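Local structure of RimK-related lysine biosynthesis protein (Thermococcus kodakarensis, 5K2M) at residues F181-S189 / G200-E211; A16-F24 / D258-V268. The protein probably acts as an ATP-dependent, magnesium-requiring ligase of the ATP-grasp type in amino-acid biosynthesis, and binds ADP and magnesium ions. All coordinates share one frame; numbering follows the deposited sequence.

Contact 1: F181-S189 / G200-E211; sequences FVGAIYRYS and GKAEPCSDPEVE
Glu203 O accepts Tyr186 N at 2.7 Å, and Tyr186 O takes Glu203 N in return, closing one hydrogen-bonded antiparallel pair. Tyr188 and Lys201 form the next such pair, so the strand 201-204 lies along 181-188 as an outermost strand of the antiparallel sheet in the ATP-grasp domain. Past Pro204 the chain adds one more bond, Cys205 N to Ala184 O (2.8 Å), with the amide 44° above the carbonyl plane. The side chain of Cys205, its SG anti to the backbone N (chi1 173°), lies over one face of the Tyr186 ring in a sulfur-aromatic contact, SG 4.0 Å from the ring centroid. At the far end of that ring, Tyr186 OH donates to a water (2.8 Å) that in turn donates to Asp207 OD2. Asp207 OD1 meanwhile caps the helix 208-219 by accepting from Glu209 N (2.8 Å). On the first turn of this helix, Glu211 stacks its carboxylate nearly parallel to the Phe181 ring, the planes 8° apart, and its CB stands 3.9 Å from the ring centroid in a CH-pi contact. Arg187 leads off the opposite face from Tyr186 to Asp171, Asp229 and the bound ADP. Backbone bonds thus fix the strand pairing, aromatic faces seat the turn and helix start, and Arg187 carries its charge to the nucleotide site, where Asp171 pairs with it.

Contact 2: A16-F24 / D258-V268; sequences AIKERAGEF and DMAGKLVEYAV
Helices 16-24 and 259-268 run in the same general direction, their axes 49° apart and 8.4 Å at closest approach, and come nearest where Ile17 faces Ala260. Here the C-terminal helix packs beside helix 12-24, the crossover helix between parallel strands 2-7 and 26-31 in a beta-alpha-beta unit, with Ile5 and Ile47 of the sheet touching Ile17. At the close end a small residue meets a small residue, Ala16 CB lying 3.7 Å from Ala260 CB. Deeper in, the end of Ile17 reaches Leu263, CD1 to CD2 3.5 Å. Val264 is a knob in a hole made by Ile17, Arg20, Ala21 and Phe24: its CG1, anti to the backbone N, presses on Ala21 CA and the Phe24 ring, while CG2 turns to Ile17 O. Beside this knob, Arg20 lays its CG against the backbone of Gly261 and bends at chi2 (-69°), which brings the guanidinium to Asp258 side-on. Arg20 NE donates to Asp258 OD2 at 2.9 Å, nearly straight (167°) and in the guanidinium plane; Arg20 NH2 donates to Asp258 OD1 at 2.7 Å from above the carboxylate plane. Glu19 OE2 takes NH1 with its anti lone pair, so the cation bridges Glu19 of its own helix and Asp258 at the start of the other. A methionine in place of Arg20 would probably leave the Asp258 carboxylate without its cation across the helix pair and Glu19 without its neighbouring charge. Asp258 is also the N-cap of its helix: OD1 accepts from Gly261 N at 3.2 Å, on the face of the carboxylate opposite to Arg20 NH2.

How the contacts relate
Contact 2 is largely buried, whereas contact 1 is partly buried, with exposed residues along its outer strand and at the helix start. They share no helix or strand. Contact 1 joins elements close in sequence within the ATP-grasp domain, mainly by backbone hydrogen bonds; contact 2 brings together helices from near the two ends of the chain, and no backbone bond crosses it, only apolar packing and a salt bridge. Both include a helix N-cap aspartate, Asp207 and Asp258. Charge is used differently: Arg187 of contact 1 serves the nucleotide site, Arg20 of contact 2 links two helices. With centres about 22 Å apart, the two meet where Val182 CG2 packs on Met259 SD at 3.5 Å.

Contact 1: F181-S189 / G200-E211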
loop_
_atom_site.group_PDB
_atom_site.type_symbol
_atom_site.label_atom_id
_atom_site.label_comp_id
_atom_site.label_asym_id
_atom_site.label_seq_id
_atom_site.Cartn_x
_atom_site.Cartn_y
_atom_site.Cartn_z
ATOM N N PHE A 181 -17.879 -52.000 20.845
ATOM C CA PHE A 181 -17.936 -51.997 22.306
ATOM C C PHE A 181 -16.692 -52.700 22.834
ATOM O O PHE A 181 -16.392 -53.810 22.409
ATOM C CB PHE A 181 -19.196 -52.723 22.780
ATOM C CG PHE A 181 -19.309 -52.845 24.274
ATOM C CD1 PHE A 181 -19.793 -51.795 25.032
ATOM C CD2 PHE A 181 -18.937 -54.015 24.921
ATOM C CE1 PHE A 181 -19.911 -51.908 26.412
ATOM C CE2 PHE A 181 -19.047 -54.137 26.295
ATOM C CZ PHE A 181 -19.543 -53.086 27.043
ATOM N N VAL A 182 -15.936 -52.054 23.719
ATOM C CA VAL A 182 -14.718 -52.689 24.224
ATOM C C VAL A 182 -14.810 -53.078 25.689
ATOM O O VAL A 182 -14.035 -53.918 26.133
ATOM C CB VAL A 182 -13.443 -51.855 23.956
ATOM C CG1 VAL A 182 -13.509 -51.214 22.575
ATOM C CG2 VAL A 182 -13.251 -50.790 24.997
ATOM N N GLY A 183 -15.741 -52.486 26.439
ATOM C CA GLY A 183 -15.931 -52.866 27.836
ATOM C C GLY A 183 -16.686 -51.843 28.651
ATOM O O GLY A 183 -16.913 -50.713 28.192
ATOM N N ALA A 184 -17.056 -52.236 29.870
ATOM C CA ALA A 184 -17.769 -51.351 30.783
ATOM C C ALA A 184 -17.514 -51.687 32.235
ATOM O O ALA A 184 -17.219 -52.839 32.586
ATOM C CB ALA A 184 -19.266 -51.382 30.505
ATOM N N ILE A 185 -17.640 -50.652 33.071
ATOM C CA ILE A 185 -17.514 -50.763 34.523
ATOM C C ILE A 185 -18.654 -50.037 35.223
ATOM O O ILE A 185 -19.281 -49.145 34.641
ATOM C CB ILE A 185 -16.206 -50.136 35.041
ATOM C CG1 ILE A 185 -16.104 -48.651 34.627
ATOM C CG2 ILE A 185 -15.011 -50.911 34.520
ATOM C CD1 ILE A 185 -15.038 -47.866 35.368
ATOM N N TYR A 186 -18.925 -50.434 36.463
ATOM C CA TYR A 186 -19.691 -49.607 37.366
ATOM C C TYR A 186 -18.679 -48.711 38.084
ATOM O O TYR A 186 -17.541 -49.128 38.307
ATOM C CB TYR A 186 -20.469 -50.451 38.375
ATOM C CG TYR A 186 -21.522 -51.352 37.755
ATOM C CD1 TYR A 186 -22.688 -50.822 37.220
ATOM C CD2 TYR A 186 -21.355 -52.742 37.722
ATOM C CE1 TYR A 186 -23.650 -51.647 36.650
ATOM C CE2 TYR A 186 -22.307 -53.571 37.154
ATOM C CZ TYR A 186 -23.451 -53.017 36.624
ATOM O OH TYR A 186 -24.399 -53.828 36.064
ATOM N N ARG A 187 -19.085 -47.482 38.396
ATOM C CA ARG A 187 -18.343 -46.605 39.296
ATOM C C ARG A 187 -19.191 -46.382 40.550
ATOM O O ARG A 187 -20.191 -45.667 40.496
ATOM C CB ARG A 187 -18.032 -45.267 38.619
ATOM C CG ARG A 187 -17.111 -45.365 37.410
ATOM C CD ARG A 187 -16.797 -44.006 36.808
ATOM N NE ARG A 187 -17.966 -43.389 36.180
ATOM C CZ ARG A 187 -17.926 -42.365 35.324
ATOM N NH1 ARG A 187 -16.778 -41.807 34.955
ATOM N NH2 ARG A 187 -19.054 -41.905 34.809
ATOM N N TYR A 188 -18.798 -47.012 41.659
ATOM C CA TYR A 188 -19.529 -46.947 42.930
ATOM C C TYR A 188 -19.054 -45.783 43.799
ATOM O O TYR A 188 -17.864 -45.487 43.860
ATOM C CB TYR A 188 -19.347 -48.251 43.735
ATOM C CG TYR A 188 -20.130 -49.443 43.217
ATOM C CD1 TYR A 188 -21.449 -49.652 43.602
ATOM C CD2 TYR A 188 -19.550 -50.362 42.344
ATOM C CE1 TYR A 188 -22.173 -50.738 43.130
ATOM C CE2 TYR A 188 -20.267 -51.451 41.865
ATOM C CZ TYR A 188 -21.576 -51.633 42.267
ATOM O OH TYR A 188 -22.294 -52.706 41.807
ATOM N N SER A 189 -19.989 -45.161 44.506
ATOM C CA SER A 189 -19.660 -44.118 45.474
ATOM C C SER A 189 -20.827 -43.943 46.426
ATOM O O SER A 189 -21.973 -44.163 46.057
ATOM C CB SER A 189 -19.359 -42.788 44.768
ATOM O OG SER A 189 -19.041 -41.758 45.693
ATOM N N GLY A 200 -14.483 -42.454 43.084
ATOM C CA GLY A 200 -15.276 -43.541 42.506
ATOM C C GLY A 200 -14.466 -44.826 42.357
ATOM O O GLY A 200 -13.301 -44.774 41.972
ATOM N N LYS A 201 -15.096 -45.965 42.662
ATOM C CA LYS A 201 -14.441 -47.276 42.661
ATOM C C LYS A 201 -14.944 -48.144 41.503
ATOM O O LYS A 201 -16.157 -48.352 41.358
ATOM C CB LYS A 201 -14.718 -47.992 43.987
ATOM C CG LYS A 201 -14.054 -47.351 45.200
ATOM C CD LYS A 201 -14.871 -47.550 46.472
ATOM C CE LYS A 201 -16.002 -46.529 46.576
ATOM N NZ LYS A 201 -16.948 -46.811 47.694
ATOM N N ALA A 202 -14.014 -48.667 40.698
ATOM C CA ALA A 202 -14.370 -49.411 39.476
ATOM C C ALA A 202 -14.710 -50.876 39.746
ATOM O O ALA A 202 -14.077 -51.516 40.566
ATOM C CB ALA A 202 -13.254 -49.315 38.455
ATOM N N GLU A 203 -15.704 -51.389 39.026
ATOM C CA GLU A 203 -16.144 -52.776 39.130
ATOM C C GLU A 203 -16.612 -53.191 37.726
ATOM O O GLU A 203 -17.194 -52.372 37.030
ATOM C CB GLU A 203 -17.311 -52.854 40.118
ATOM C CG GLU A 203 -17.303 -54.035 41.072
ATOM C CD GLU A 203 -16.544 -53.756 42.353
ATOM O OE1 GLU A 203 -15.359 -53.376 42.273
ATOM O OE2 GLU A 203 -17.129 -53.930 43.444
ATOM N N PRO A 204 -16.369 -54.452 37.298
ATOM C CA PRO A 204 -16.742 -54.788 35.912
ATOM C C PRO A 204 -18.260 -54.805 35.677
ATOM O O PRO A 204 -19.018 -55.192 36.564
ATOM C CB PRO A 204 -16.134 -56.185 35.705
ATOM C CG PRO A 204 -16.024 -56.764 37.070
ATOM C CD PRO A 204 -15.916 -55.633 38.053
ATOM N N CYS A 205 -18.689 -54.347 34.503
ATOM C CA CYS A 205 -20.113 -54.317 34.153
ATOM C C CYS A 205 -20.384 -55.157 32.921
ATOM O O CYS A 205 -19.824 -54.897 31.856
ATOM C CB CYS A 205 -20.579 -52.895 33.885
ATOM S SG CYS A 205 -22.270 -52.832 33.251
ATOM N N SER A 206 -21.276 -56.131 33.064
ATOM C CA SER A 206 -21.553 -57.096 32.005
ATOM C C SER A 206 -23.009 -57.115 31.526
ATOM O O SER A 206 -23.447 -58.077 30.899
ATOM C CB SER A 206 -21.177 -58.497 32.489
ATOM O OG SER A 206 -20.832 -59.282 31.372
ATOM N N ASP A 207 -23.757 -56.059 31.822
ATOM C CA ASP A 207 -25.139 -55.952 31.381
ATOM C C ASP A 207 -25.200 -55.821 29.840
ATOM O O ASP A 207 -24.679 -54.863 29.289
ATOM C CB ASP A 207 -25.766 -54.760 32.090
ATOM C CG ASP A 207 -27.219 -54.538 31.729
ATOM O OD1 ASP A 207 -27.709 -55.110 30.735
ATOM O OD2 ASP A 207 -27.868 -53.756 32.454
ATOM N N PRO A 208 -25.830 -56.800 29.137
ATOM C CA PRO A 208 -25.929 -56.737 27.658
ATOM C C PRO A 208 -26.671 -55.508 27.138
ATOM O O PRO A 208 -26.442 -55.065 26.007
ATOM C CB PRO A 208 -26.702 -58.012 27.292
ATOM C CG PRO A 208 -27.410 -58.416 28.547
ATOM C CD PRO A 208 -26.529 -57.976 29.684
ATOM N N GLU A 209 -27.558 -54.969 27.962
ATOM C CA GLU A 209 -28.262 -53.733 27.637
ATOM C C GLU A 209 -27.340 -52.514 27.514
ATOM O O GLU A 209 -27.557 -51.659 26.662
ATOM C CB GLU A 209 -29.325 -53.458 28.695
ATOM C CG GLU A 209 -30.487 -52.629 28.195
ATOM C CD GLU A 209 -31.670 -52.697 29.133
ATOM O OE1 GLU A 209 -32.061 -53.824 29.511
ATOM O OE2 GLU A 209 -32.196 -51.622 29.494
ATOM N N VAL A 210 -26.310 -52.431 28.348
ATOM C CA VAL A 210 -25.432 -51.267 28.281
ATOM C C VAL A 210 -24.588 -51.328 27.010
ATOM O O VAL A 210 -24.276 -50.282 26.430
ATOM C CB VAL A 210 -24.568 -51.011 29.553
ATOM C CG1 VAL A 210 -25.323 -51.380 30.820
ATOM C CG2 VAL A 210 -23.211 -51.696 29.484
ATOM N N GLU A 211 -24.248 -52.539 26.564
ATOM C CA GLU A 211 -23.459 -52.699 25.339
ATOM C C GLU A 211 -24.177 -52.103 24.134
ATOM O O GLU A 211 -23.591 -51.313 23.383
ATOM C CB GLU A 211 -23.113 -54.177 25.075
ATOM C CG GLU A 211 -22.516 -54.423 23.692
ATOM C CD GLU A 211 -21.907 -55.803 23.520
ATOM O OE1 GLU A 211 -21.863 -56.578 24.504
ATOM O OE2 GLU A 211 -21.477 -56.109 22.385
HETATM O O HOH W 1 -26.505 -52.296 34.953
#

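Contact 2: A16-F24 / D258-V268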
loop_
_atom_site.group_PDB
_atom_site.type_symbol
_atom_site.label_atom_id
_atom_site.label_comp_id
_atom_site.label_asym_id
_atom_site.label_seq_id
_atom_site.Cartn_x
_atom_site.Cartn_y
_atom_site.Cartn_z
ATOM N N ALA A 16 0.757 -46.828 28.254
ATOM C CA ALA A 16 0.192 -48.012 27.623
ATOM C C ALA A 16 -0.014 -47.744 26.125
ATOM O O ALA A 16 0.302 -48.585 25.283
ATOM C CB ALA A 16 -1.121 -48.401 28.294
ATOM N N ILE A 17 -0.513 -46.554 25.792
ATOM C CA ILE A 17 -0.719 -46.197 24.391
ATOM C C ILE A 17 0.614 -46.247 23.649
ATOM O O ILE A 17 0.693 -46.781 22.552
ATOM C CB ILE A 17 -1.410 -44.827 24.248
ATOM C CG1 ILE A 17 -2.850 -44.935 24.754
ATOM C CG2 ILE A 17 -1.448 -44.379 22.789
ATOM C CD1 ILE A 17 -3.497 -43.621 25.100
ATOM N N LYS A 18 1.660 -45.715 24.277
ATOM C CA LYS A 18 2.987 -45.685 23.690
ATOM C C LYS A 18 3.498 -47.089 23.389
ATOM O O LYS A 18 3.984 -47.343 22.291
ATOM C CB LYS A 18 3.951 -44.965 24.631
ATOM C CG LYS A 18 5.415 -45.078 24.235
ATOM C CD LYS A 18 6.264 -44.157 25.096
ATOM C CE LYS A 18 7.667 -43.981 24.546
ATOM N NZ LYS A 18 8.631 -44.820 25.289
ATOM N N GLU A 19 3.381 -47.990 24.364
ATOM C CA GLU A 19 3.806 -49.383 24.185
ATOM C C GLU A 19 3.088 -50.037 23.006
ATOM O O GLU A 19 3.732 -50.648 22.156
ATOM C CB GLU A 19 3.574 -50.206 25.463
ATOM C CG GLU A 19 4.211 -51.600 25.455
ATOM C CD GLU A 19 3.390 -52.657 24.720
ATOM O OE1 GLU A 19 3.978 -53.498 23.992
ATOM O OE2 GLU A 19 2.150 -52.661 24.863
ATOM N N ARG A 20 1.765 -49.890 22.941
ATOM C CA ARG A 20 0.980 -50.536 21.872
ATOM C C ARG A 20 1.331 -49.951 20.512
ATOM O O ARG A 20 1.525 -50.691 19.555
ATOM C CB ARG A 20 -0.520 -50.394 22.089
ATOM C CG ARG A 20 -1.032 -50.899 23.423
ATOM C CD ARG A 20 -0.979 -52.407 23.615
ATOM N NE ARG A 20 -1.711 -52.713 24.847
ATOM C CZ ARG A 20 -1.273 -52.447 26.086
ATOM N NH1 ARG A 20 -0.061 -51.928 26.304
ATOM N NH2 ARG A 20 -2.053 -52.727 27.128
ATOM N N ALA A 21 1.434 -48.623 20.444
ATOM C CA ALA A 21 1.802 -47.933 19.209
ATOM C C ALA A 21 3.108 -48.479 18.659
ATOM O O ALA A 21 3.250 -48.634 17.442
ATOM C CB ALA A 21 1.908 -46.429 19.435
ATOM N N GLY A 22 4.045 -48.786 19.559
ATOM C CA GLY A 22 5.354 -49.327 19.182
ATOM C C GLY A 22 5.301 -50.697 18.521
ATOM O O GLY A 22 6.228 -51.085 17.832
ATOM N N GLU A 23 4.217 -51.435 18.733
ATOM C CA GLU A 23 4.018 -52.717 18.049
ATOM C C GLU A 23 3.634 -52.518 16.574
ATOM O O GLU A 23 3.868 -53.397 15.754
ATOM C CB GLU A 23 2.954 -53.560 18.770
ATOM C CG GLU A 23 3.264 -53.861 20.235
ATOM C CD GLU A 23 2.211 -54.736 20.911
ATOM O OE1 GLU A 23 2.199 -54.803 22.164
ATOM O OE2 GLU A 23 1.394 -55.369 20.201
ATOM N N PHE A 24 3.049 -51.370 16.242
ATOM C CA PHE A 24 2.577 -51.094 14.874
ATOM C C PHE A 24 3.516 -50.212 14.050
ATOM O O PHE A 24 3.408 -50.168 12.828
ATOM C CB PHE A 24 1.187 -50.454 14.918
ATOM C CG PHE A 24 0.127 -51.371 15.441
ATOM C CD1 PHE A 24 -0.077 -51.510 16.809
ATOM C CD2 PHE A 24 -0.658 -52.120 14.567
ATOM C CE1 PHE A 24 -1.050 -52.367 17.302
ATOM C CE2 PHE A 24 -1.633 -52.975 15.051
ATOM C CZ PHE A 24 -1.831 -53.100 16.422
ATOM N N ASP A 258 -8.223 -54.151 26.815
ATOM C CA ASP A 258 -7.031 -53.441 26.385
ATOM C C ASP A 258 -7.470 -52.196 25.624
ATOM O O ASP A 258 -7.464 -52.171 24.397
ATOM C CB ASP A 258 -6.141 -54.351 25.526
ATOM C CG ASP A 258 -4.825 -53.686 25.148
ATOM O OD1 ASP A 258 -4.424 -52.721 25.830
ATOM O OD2 ASP A 258 -4.187 -54.110 24.169
ATOM N N MET A 259 -7.844 -51.164 26.373
ATOM C CA MET A 259 -8.412 -49.958 25.783
ATOM C C MET A 259 -7.320 -49.271 24.977
ATOM O O MET A 259 -7.569 -48.746 23.895
ATOM C CB MET A 259 -8.926 -48.980 26.843
ATOM C CG MET A 259 -9.573 -49.602 28.074
ATOM S SD MET A 259 -11.283 -50.067 27.840
ATOM C CE MET A 259 -11.684 -50.532 29.522
ATOM N N ALA A 260 -6.116 -49.256 25.535
ATOM C CA ALA A 260 -4.970 -48.654 24.878
ATOM C C ALA A 260 -4.723 -49.287 23.496
ATOM O O ALA A 260 -4.645 -48.588 22.476
ATOM C CB ALA A 260 -3.743 -48.789 25.766
ATOM N N GLY A 261 -4.624 -50.610 23.475
ATOM C CA GLY A 261 -4.448 -51.380 22.236
ATOM C C GLY A 261 -5.519 -51.139 21.186
ATOM O O GLY A 261 -5.211 -50.939 20.007
ATOM N N LYS A 262 -6.777 -51.154 21.617
ATOM C CA LYS A 262 -7.898 -50.875 20.727
ATOM C C LYS A 262 -7.838 -49.443 20.187
ATOM O O LYS A 262 -8.163 -49.198 19.025
ATOM C CB LYS A 262 -9.223 -51.107 21.456
ATOM C CG LYS A 262 -9.483 -52.552 21.855
ATOM C CD LYS A 262 -9.942 -53.345 20.654
ATOM C CE LYS A 262 -10.086 -54.818 20.964
ATOM N NZ LYS A 262 -10.411 -55.559 19.712
ATOM N N LEU A 263 -7.424 -48.502 21.033
ATOM C CA LEU A 263 -7.306 -47.114 20.628
ATOM C C LEU A 263 -6.231 -46.975 19.542
ATOM O O LEU A 263 -6.426 -46.271 18.548
ATOM C CB LEU A 263 -6.982 -46.231 21.842
ATOM C CG LEU A 263 -6.729 -44.741 21.618
ATOM C CD1 LEU A 263 -7.998 -44.052 21.162
ATOM C CD2 LEU A 263 -6.208 -44.089 22.887
ATOM N N VAL A 264 -5.106 -47.651 19.736
ATOM C CA VAL A 264 -4.015 -47.628 18.761
ATOM C C VAL A 264 -4.404 -48.330 17.448
ATOM O O VAL A 264 -4.068 -47.839 16.366
ATOM C CB VAL A 264 -2.729 -48.234 19.346
ATOM C CG1 VAL A 264 -1.684 -48.451 18.268
ATOM C CG2 VAL A 264 -2.173 -47.321 20.434
ATOM N N GLU A 265 -5.115 -49.453 17.540
ATOM C CA GLU A 265 -5.587 -50.164 16.339
ATOM C C GLU A 265 -6.511 -49.282 15.507
ATOM O O GLU A 265 -6.435 -49.260 14.288
ATOM C CB GLU A 265 -6.304 -51.469 16.711
ATOM C CG GLU A 265 -5.370 -52.558 17.226
ATOM C CD GLU A 265 -6.093 -53.753 17.842
ATOM O OE1 GLU A 265 -7.328 -53.878 17.688
ATOM O OE2 GLU A 265 -5.410 -54.580 18.482
ATOM N N TYR A 266 -7.375 -48.536 16.177
ATOM C CA TYR A 266 -8.217 -47.587 15.500
ATOM C C TYR A 266 -7.378 -46.481 14.863
ATOM O O TYR A 266 -7.582 -46.134 13.704
ATOM C CB TYR A 266 -9.214 -46.998 16.480
ATOM C CG TYR A 266 -10.139 -46.018 15.832
ATOM C CD1 TYR A 266 -11.121 -46.449 14.963
ATOM C CD2 TYR A 266 -10.028 -44.666 16.074
ATOM C CE1 TYR A 266 -11.968 -45.563 14.345
ATOM C CE2 TYR A 266 -10.880 -43.765 15.463
ATOM C CZ TYR A 266 -11.852 -44.227 14.609
ATOM O OH TYR A 266 -12.704 -43.366 13.995
ATOM N N ALA A 267 -6.426 -45.933 15.618
ATOM C CA ALA A 267 -5.500 -44.960 15.064
ATOM C C ALA A 267 -4.793 -45.515 13.827
ATOM O O ALA A 267 -4.661 -44.802 12.837
ATOM C CB ALA A 267 -4.478 -44.524 16.100
ATOM N N VAL A 268 -4.344 -46.768 13.863
ATOM C CA VAL A 268 -3.678 -47.307 12.675
ATOM C C VAL A 268 -4.660 -47.421 11.498
ATOM O O VAL A 268 -4.289 -47.129 10.364
ATOM C CB VAL A 268 -2.863 -48.618 12.892
ATOM C CG1 VAL A 268 -2.038 -48.567 14.173
ATOM C CG2 VAL A 268 -3.735 -49.862 12.847
#